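PDB 4GM2: ATP-dependent Clp protease proteolytic subunit from Plasmodium falciparum, which probably serves as a proteolytically inactive, ClpP-like member of the apicoplast Clp protease complex, in a family of ATP-dependent serine peptidases. Local coordinates for residues Thr83-Ile88 with Tyr108-Ile113; Lys161-Ile166 with Lys172-Ile177. All blocks are in the same frame, centred on the assembly; numbering follows the deposited sequence.

Interaction 1 of 2, residues Thr83-Ile88 with Tyr108-Ile113; sequences TDVISI and YGIACI
Val-85 projects from helix 81-94 onto the start of helix 110-116, where Ile-110 and Ile-113, one turn apart, receive it. Its two methyls divide the work. CG1 goes to the Ile-110 side chain, 3.8 Å from Ile-110 CB and 4.0 Å from Ile-110 CG2, so the valine meets the base of the isoleucine at its branch point and the two side chains cross obliquely. CG2 turns to the backbone, with Val-85 CG2 lying 3.3 Å from Ile-110 O, and then reaches onward to Ile-113 CG2 at 4.4 Å. The valine torsion explains this split: chi1 of 77° stands CG1 between the backbone N and the carbonyl carbon and swings CG2 opposite the N. Ile-110 has CG1 in the equivalent place, with CG2 beside its own N and presented to Val-85. The backbones are closest at Val-85 and Ile-110, whose CA atoms are 6.4 Å apart. Gly-109 caps the N-terminus of helix 110-116, and its phi of 60° makes the sharp bend from strand to helix. In active ClpP relatives this strand-turn-helix corner carries the nucleophilic serine; glycine at the matching position is consistent with an inactive subunit. Around the contact, Ile-110 also packs on Ile-37 and Tyr-137, and Ile-88 covers helix 39-55. On another face of helix 81-94, Ser-87 OG is hydrogen-bonded to Leu-104 O of the second subunit, linking this core helix to the ring interface. The chemistry across the two segments is thus buried and almost wholly apolar, a valine side chain set against two isoleucines and one backbone carbonyl: the contact rests on shape and burial, while polar bonds lie beside it.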
loop_
_atom_site.group_PDB
_atom_site.type_symbol
_atom_site.label_atom_id
_atom_site.label_comp_id
_atom_site.label_asym_id
_atom_site.label_seq_id
_atom_site.Cartn_x
_atom_site.Cartn_y
_atom_site.Cartn_z
ATOM N N THR A 83 27.138 -17.250 -8.415
ATOM C CA THR A 83 27.948 -16.312 -7.637
ATOM C C THR A 83 27.187 -15.813 -6.419
ATOM O O THR A 83 27.798 -15.528 -5.387
ATOM C CB THR A 83 28.406 -15.097 -8.456
ATOM O OG1 THR A 83 27.273 -14.515 -9.106
ATOM C CG2 THR A 83 29.447 -15.500 -9.486
ATOM N N ASP A 84 25.863 -15.706 -6.551
ATOM C CA ASP A 84 24.998 -15.301 -5.445
ATOM C C ASP A 84 25.088 -16.286 -4.292
ATOM O O ASP A 84 25.222 -15.882 -3.137
ATOM C CB ASP A 84 23.541 -15.171 -5.898
ATOM C CG ASP A 84 23.240 -13.831 -6.546
ATOM O OD1 ASP A 84 24.134 -12.954 -6.575
ATOM O OD2 ASP A 84 22.098 -13.654 -7.027
ATOM N N VAL A 85 25.019 -17.578 -4.611
ATOM C CA VAL A 85 25.119 -18.620 -3.594
ATOM C C VAL A 85 26.556 -18.735 -3.072
ATOM O O VAL A 85 26.756 -18.987 -1.884
ATOM C CB VAL A 85 24.519 -19.972 -4.062
ATOM C CG1 VAL A 85 25.449 -20.703 -5.015
ATOM C CG2 VAL A 85 24.202 -20.856 -2.871
ATOM N N ILE A 86 27.544 -18.527 -3.948
ATOM C CA ILE A 86 28.949 -18.468 -3.527
ATOM C C ILE A 86 29.126 -17.333 -2.522
ATOM O O ILE A 86 29.849 -17.472 -1.527
ATOM C CB ILE A 86 29.932 -18.281 -4.712
ATOM C CG1 ILE A 86 30.027 -19.559 -5.555
ATOM C CG2 ILE A 86 31.327 -17.925 -4.208
ATOM C CD1 ILE A 86 30.677 -19.360 -6.913
ATOM N N SER A 87 28.462 -16.212 -2.794
ATOM C CA SER A 87 28.466 -15.085 -1.876
ATOM C C SER A 87 27.828 -15.415 -0.539
ATOM O O SER A 87 28.373 -15.037 0.491
ATOM C CB SER A 87 27.793 -13.869 -2.488
ATOM O OG SER A 87 28.766 -13.063 -3.111
ATOM N N ILE A 88 26.694 -16.116 -0.561
ATOM C CA ILE A 88 25.982 -16.490 0.664
ATOM C C ILE A 88 26.819 -17.424 1.546
ATOM O O ILE A 88 27.004 -17.159 2.742
ATOM C CB ILE A 88 24.600 -17.118 0.367
ATOM C CG1 ILE A 88 23.671 -16.091 -0.291
ATOM C CG2 ILE A 88 23.962 -17.645 1.643
ATOM C CD1 ILE A 88 22.510 -16.701 -1.049
ATOM N N TYR A 108 17.337 -27.916 -4.975
ATOM C CA TYR A 108 17.893 -28.210 -6.291
ATOM C C TYR A 108 18.941 -27.185 -6.710
ATOM O O TYR A 108 18.815 -25.998 -6.414
ATOM C CB TYR A 108 16.784 -28.269 -7.343
ATOM C CG TYR A 108 15.717 -29.321 -7.113
ATOM C CD1 TYR A 108 15.965 -30.453 -6.333
ATOM C CD2 TYR A 108 14.464 -29.201 -7.711
ATOM C CE1 TYR A 108 14.991 -31.419 -6.137
ATOM C CE2 TYR A 108 13.483 -30.162 -7.521
ATOM C CZ TYR A 108 13.751 -31.269 -6.735
ATOM O OH TYR A 108 12.777 -32.221 -6.545
ATOM N N GLY A 109 19.978 -27.661 -7.396
ATOM C CA GLY A 109 21.016 -26.797 -7.943
ATOM C C GLY A 109 21.738 -25.981 -6.894
ATOM O O GLY A 109 22.372 -26.531 -5.991
ATOM N N ILE A 110 21.637 -24.662 -7.012
ATOM C CA ILE A 110 22.338 -23.764 -6.098
ATOM C C ILE A 110 21.744 -23.828 -4.689
ATOM O O ILE A 110 22.421 -23.511 -3.707
ATOM C CB ILE A 110 22.410 -22.314 -6.631
ATOM C CG1 ILE A 110 21.008 -21.721 -6.837
ATOM C CG2 ILE A 110 23.219 -22.272 -7.923
ATOM C CD1 ILE A 110 20.987 -20.218 -7.037
ATOM N N ALA A 111 20.487 -24.258 -4.597
ATOM C CA ALA A 111 19.843 -24.467 -3.305
ATOM C C ALA A 111 20.416 -25.698 -2.599
ATOM O O ALA A 111 20.441 -25.755 -1.368
ATOM C CB ALA A 111 18.337 -24.584 -3.466
ATOM N N CYS A 112 20.878 -26.672 -3.383
ATOM C CA CYS A 112 21.545 -27.858 -2.839
ATOM C C CYS A 112 22.925 -27.506 -2.278
ATOM O O CYS A 112 23.304 -27.987 -1.206
ATOM C CB CYS A 112 21.664 -28.950 -3.902
ATOM S SG CYS A 112 22.356 -30.511 -3.309
ATOM N N ILE A 113 23.664 -26.674 -3.008
ATOM C CA ILE A 113 24.945 -26.137 -2.545
ATOM C C ILE A 113 24.746 -25.419 -1.211
ATOM O O ILE A 113 25.492 -25.638 -0.246
ATOM C CB ILE A 113 25.540 -25.153 -3.580
ATOM C CG1 ILE A 113 25.897 -25.891 -4.873
ATOM C CG2 ILE A 113 26.760 -24.434 -3.014
ATOM C CD1 ILE A 113 26.070 -24.985 -6.072
#

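Interaction 2 of 2, residues Lys161-Ile166 with Lys172-Ile177; sequences KVIEII and KDTNVI
Ile-163 O, on helix 148-170, accepts a hydrogen bond from Ser-167 OG one turn on, and on the side of the second helix it borders a methyl, Ile-177 CG2, at 4.0 Å. That same Ile-177 CG2 is the hub of the contact: it lies 3.9 Å from Ile-166 CG2 and 4.1 Å from Ile-163 CG2, while Ile-177 CD1 also touches Ile-166 CG2. Ile-177 holds its CG2 opposite the backbone N (chi1 -66°), which turns this methyl to the partner helix. The segments belong to two successive helices joined by a short turn: the chain leaves the long helix 148-170, the counterpart of the ClpP handle helix, and turns through Lys-172 and Asp-173 into helix 174-180. Asp-173 stands at the N-cap position, although its side chain makes no capping bond. Nearer the solvent, Ile-163 and Thr-174 cross at about a right angle, with Ile-163 CG2 3.8 Å from Thr-174 CG2. Lys-172 leads its chain away from the long helix, and makes a cation-pi contact with Phe-195, whose side chain also touches Ile-177.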
loop_
_atom_site.group_PDB
_atom_site.type_symbol
_atom_site.label_atom_id
_atom_site.label_comp_id
_atom_site.label_asym_id
_atom_site.label_seq_id
_atom_site.Cartn_x
_atom_site.Cartn_y
_atom_site.Cartn_z
ATOM N N LYS A 161 35.267 -22.595 -8.143
ATOM C CA LYS A 161 34.795 -22.345 -6.779
ATOM C C LYS A 161 33.644 -23.255 -6.372
ATOM O O LYS A 161 33.609 -23.749 -5.243
ATOM C CB LYS A 161 34.365 -20.888 -6.608
ATOM C CG LYS A 161 35.510 -19.899 -6.513
ATOM C CD LYS A 161 35.010 -18.483 -6.734
ATOM C CE LYS A 161 36.164 -17.526 -6.964
ATOM N NZ LYS A 161 35.649 -16.207 -7.420
ATOM N N VAL A 162 32.700 -23.461 -7.290
ATOM C CA VAL A 162 31.532 -24.302 -7.017
ATOM C C VAL A 162 31.944 -25.767 -6.808
ATOM O O VAL A 162 31.412 -26.443 -5.929
ATOM C CB VAL A 162 30.414 -24.121 -8.083
ATOM C CG1 VAL A 162 30.952 -24.292 -9.491
ATOM C CG2 VAL A 162 29.264 -25.085 -7.847
ATOM N N ILE A 163 32.911 -26.242 -7.593
ATOM C CA ILE A 163 33.484 -27.576 -7.381
ATOM C C ILE A 163 34.181 -27.636 -6.019
ATOM O O ILE A 163 34.075 -28.631 -5.306
ATOM C CB ILE A 163 34.457 -27.981 -8.512
ATOM C CG1 ILE A 163 33.694 -28.174 -9.830
ATOM C CG2 ILE A 163 35.206 -29.259 -8.155
ATOM C CD1 ILE A 163 34.578 -28.400 -11.043
ATOM N N GLU A 164 34.866 -26.549 -5.664
ATOM C CA GLU A 164 35.626 -26.442 -4.419
ATOM C C GLU A 164 34.722 -26.502 -3.184
ATOM O O GLU A 164 35.026 -27.201 -2.215
ATOM C CB GLU A 164 36.429 -25.141 -4.425
ATOM C CG GLU A 164 37.753 -25.204 -3.687
ATOM C CD GLU A 164 38.729 -24.139 -4.157
ATOM O OE1 GLU A 164 39.204 -23.361 -3.303
ATOM O OE2 GLU A 164 39.020 -24.074 -5.377
ATOM N N ILE A 165 33.614 -25.766 -3.235
ATOM C CA ILE A 165 32.622 -25.745 -2.163
ATOM C C ILE A 165 31.980 -27.126 -1.966
ATOM O O ILE A 165 31.944 -27.637 -0.847
ATOM C CB ILE A 165 31.549 -24.659 -2.419
ATOM C CG1 ILE A 165 32.185 -23.264 -2.356
ATOM C CG2 ILE A 165 30.392 -24.775 -1.433
ATOM C CD1 ILE A 165 31.327 -22.146 -2.912
ATOM N N ILE A 166 31.494 -27.730 -3.051
ATOM C CA ILE A 166 30.835 -29.034 -2.976
ATOM C C ILE A 166 31.808 -30.125 -2.524
ATOM O O ILE A 166 31.450 -30.985 -1.712
ATOM C CB ILE A 166 30.160 -29.417 -4.310
ATOM C CG1 ILE A 166 29.090 -28.386 -4.673
ATOM C CG2 ILE A 166 29.531 -30.804 -4.222
ATOM C CD1 ILE A 166 28.621 -28.457 -6.111
ATOM N N LYS A 172 34.883 -34.950 -0.414
ATOM C CA LYS A 172 35.287 -35.724 -1.585
ATOM C C LYS A 172 36.320 -34.959 -2.405
ATOM O O LYS A 172 36.416 -33.732 -2.289
ATOM C CB LYS A 172 34.070 -36.067 -2.450
ATOM C CG LYS A 172 32.899 -36.617 -1.658
ATOM C CD LYS A 172 32.093 -37.633 -2.440
ATOM C CE LYS A 172 30.943 -38.166 -1.595
ATOM N NZ LYS A 172 31.375 -38.731 -0.283
ATOM N N ASP A 173 37.089 -35.691 -3.215
ATOM C CA ASP A 173 38.082 -35.103 -4.119
ATOM C C ASP A 173 37.420 -34.238 -5.188
ATOM O O ASP A 173 36.281 -34.492 -5.581
ATOM C CB ASP A 173 38.907 -36.200 -4.802
ATOM C CG ASP A 173 39.803 -36.964 -3.837
ATOM O OD1 ASP A 173 39.898 -36.579 -2.653
ATOM O OD2 ASP A 173 40.421 -37.959 -4.274
ATOM N N THR A 174 38.133 -33.222 -5.666
ATOM C CA THR A 174 37.607 -32.382 -6.742
ATOM C C THR A 174 37.462 -33.164 -8.048
ATOM O O THR A 174 36.666 -32.788 -8.903
ATOM C CB THR A 174 38.446 -31.107 -6.986
ATOM O OG1 THR A 174 39.839 -31.437 -7.011
ATOM C CG2 THR A 174 38.185 -30.066 -5.905
ATOM N N ASN A 175 38.223 -34.252 -8.180
ATOM C CA ASN A 175 38.146 -35.155 -9.333
ATOM C C ASN A 175 36.806 -35.885 -9.426
ATOM O O ASN A 175 36.212 -35.964 -10.503
ATOM C CB ASN A 175 39.275 -36.189 -9.290
ATOM C CG ASN A 175 40.636 -35.569 -9.040
ATOM O OD1 ASN A 175 40.838 -34.851 -8.059
ATOM N ND2 ASN A 175 41.587 -35.866 -9.919
ATOM N N VAL A 176 36.347 -36.423 -8.297
ATOM C CA VAL A 176 35.077 -37.156 -8.234
ATOM C C VAL A 176 33.876 -36.210 -8.322
ATOM O O VAL A 176 32.849 -36.562 -8.902
ATOM C CB VAL A 176 35.004 -38.107 -7.000
ATOM C CG1 VAL A 176 35.372 -37.391 -5.709
ATOM C CG2 VAL A 176 33.637 -38.775 -6.880
ATOM N N ILE A 177 34.019 -35.008 -7.767
ATOM C CA ILE A 177 32.970 -33.987 -7.836
ATOM C C ILE A 177 32.879 -33.376 -9.240
ATOM O O ILE A 177 31.779 -33.170 -9.761
ATOM C CB ILE A 177 33.150 -32.901 -6.745
ATOM C CG1 ILE A 177 32.945 -33.499 -5.343
ATOM C CG2 ILE A 177 32.212 -31.716 -6.969
ATOM C CD1 ILE A 177 31.589 -34.136 -5.097
#

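Along the chain the two contacts follow one another, interaction 1 first, and their centres lie about 14 Å apart; the first is close to the middle of the subunit, the second farther out. Helix 148-170 joins them. Ile-113 of helix 110-116 packs its CD1 3.7 Å from Val-162 CG2 and also touches Ile-165 and Ile-166, while Ile-86 of helix 81-94 packs on Ile-165. Apolar side chains of helices 81-94 and 110-116 thus meet helix 148-170, which carries helix 174-180 farther out. Segments 83-88 and 161-166 both lie beside the second subunit of the seven-chain assembly, the former through the sound Ser-87 bond, the latter through weak links.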